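Local coordinates for protein peptidoglycan glycosyltransferase (Eggerthella lenta, PDB 4MNR) that is a penicillin-binding protein whose modelled part joins a region of the PBP dimerisation family to a transpeptidase domain of the beta-lactamase clan, at residues A[34-39]-A[56-61]. Numbering follows the deposited sequence.
Sequences DGVVLA and GDLASH
Leu58 rests one methyl, CD2, in the shallow dip where Val36 CG1 and Leu38 CD2 come together. Leu58 CD2 lies 3.9 Å from both Val36 CG1 and Leu38 CD2. One methyl therefore bears on two bumps of the other segment. Leu58 crosses each of the two side chains at about a right angle. Its CG stands anti to the backbone N (chi1 -169°), and this extends the branch across the gap toward 34-39. The second torsion then turns CD2 outward, anti to CA, as the leading methyl. Val36 meets it with CG1 alone. Leu38 uses both of its branches. Leu38 CD2 also lies 3.9 Å from Leu58 O, and Leu38 CD1 meets Ala59 CB at 4.4 Å, a looser touch. The fork of Leu38 thus spans two neighbouring residues of the turn.

No hydrogen bond joins the segments, and about 139 Å² of surface is buried between them. The fit is one of apolar shapes. The backbones stay apart, with Leu38 CA and Leu58 CA 7.4 Å from each other. Leu38 and Ala59 are buried, whereas Val36 and Leu58 are partly exposed. Helix 115-125 borders the same patch: Val36 touches Ser115, and Leu58 touches Gln118 and Gln119. Gln122 of that helix accepts a hydrogen bond from Ala59 N through OE1, and so probably steadies the turn that presents Leu58.

Leu58 and Ala59 are the two central residues of a type II beta turn from Asp57 to Ser60, and Ala59 is the N-cap of helix 60-63. In segment 34-39, Leu38 and Ala39 both face Ile30 in a classic beta bulge. The contact thus joins the loop and bulged start of strand 37-43 to the type II turn before helix 60-63, within the region matching the penicillin-binding protein A dimerisation domain family.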
# COMPACT_ATOMS: atom_id res chain seq x y z
N ASP A 34 5.77 -3.34 -20.44
CA ASP A 34 6.90 -3.86 -21.22
C ASP A 34 6.50 -4.98 -22.18
O ASP A 34 7.37 -5.63 -22.76
CB ASP A 34 8.09 -4.26 -20.33
CG ASP A 34 7.74 -5.33 -19.29
OD1 ASP A 34 6.64 -5.27 -18.70
OD2 ASP A 34 8.60 -6.22 -19.06
N GLY A 35 5.20 -5.19 -22.34
CA GLY A 35 4.71 -5.99 -23.45
C GLY A 35 4.44 -7.46 -23.17
O GLY A 35 4.21 -8.22 -24.11
N VAL A 36 4.46 -7.85 -21.90
CA VAL A 36 4.11 -9.23 -21.55
C VAL A 36 2.59 -9.38 -21.57
O VAL A 36 1.88 -8.71 -20.82
CB VAL A 36 4.67 -9.66 -20.18
CG1 VAL A 36 4.19 -11.06 -19.82
CG2 VAL A 36 6.20 -9.61 -20.20
N VAL A 37 2.10 -10.25 -22.45
CA VAL A 37 0.67 -10.49 -22.59
C VAL A 37 0.14 -11.28 -21.40
O VAL A 37 0.63 -12.38 -21.09
CB VAL A 37 0.38 -11.24 -23.90
CG1 VAL A 37 -1.09 -11.66 -23.97
CG2 VAL A 37 0.77 -10.38 -25.11
N LEU A 38 -0.87 -10.72 -20.73
CA LEU A 38 -1.49 -11.37 -19.57
C LEU A 38 -2.78 -12.08 -19.95
O LEU A 38 -3.19 -13.04 -19.29
CB LEU A 38 -1.78 -10.34 -18.48
CG LEU A 38 -0.57 -9.52 -18.05
CD1 LEU A 38 -0.98 -8.48 -17.02
CD2 LEU A 38 0.48 -10.46 -17.48
N ALA A 39 -3.44 -11.60 -21.00
CA ALA A 39 -4.68 -12.22 -21.47
C ALA A 39 -4.88 -11.92 -22.94
O ALA A 39 -4.61 -10.82 -23.39
CB ALA A 39 -5.88 -11.72 -20.67
N GLY A 56 1.10 -17.34 -16.56
CA GLY A 56 1.18 -18.05 -15.29
C GLY A 56 0.53 -17.25 -14.19
O GLY A 56 -0.60 -16.82 -14.33
N ASP A 57 1.25 -17.03 -13.09
CA ASP A 57 0.66 -16.26 -11.99
C ASP A 57 1.05 -14.78 -11.96
O ASP A 57 0.86 -14.11 -10.94
CB ASP A 57 0.95 -16.93 -10.63
CG ASP A 57 2.42 -16.88 -10.24
OD1 ASP A 57 3.24 -16.25 -10.95
OD2 ASP A 57 2.75 -17.47 -9.19
N LEU A 58 1.54 -14.26 -13.08
CA LEU A 58 1.96 -12.86 -13.14
C LEU A 58 0.76 -11.92 -13.05
O LEU A 58 -0.12 -11.95 -13.92
CB LEU A 58 2.76 -12.60 -14.44
CG LEU A 58 3.48 -11.25 -14.49
CD1 LEU A 58 4.66 -11.20 -13.50
CD2 LEU A 58 3.97 -10.98 -15.90
N ALA A 59 0.70 -11.14 -11.97
CA ALA A 59 -0.38 -10.19 -11.73
C ALA A 59 -1.79 -10.79 -11.81
O ALA A 59 -2.71 -10.13 -12.28
CB ALA A 59 -0.25 -8.99 -12.70
N SER A 60 -1.96 -12.02 -11.34
CA SER A 60 -3.25 -12.70 -11.47
C SER A 60 -4.44 -11.91 -10.93
O SER A 60 -5.48 -11.84 -11.59
CB SER A 60 -3.21 -14.07 -10.81
OG SER A 60 -2.33 -14.91 -11.53
N HIS A 61 -4.31 -11.35 -9.74
CA HIS A 61 -5.45 -10.65 -9.14
C HIS A 61 -5.80 -9.41 -9.93
O HIS A 61 -6.97 -9.05 -10.03
CB HIS A 61 -5.15 -10.28 -7.70
CG HIS A 61 -4.92 -11.47 -6.83
ND1 HIS A 61 -3.69 -12.07 -6.72
CD2 HIS A 61 -5.76 -12.19 -6.05
CE1 HIS A 61 -3.78 -13.11 -5.90
NE2 HIS A 61 -5.03 -13.20 -5.48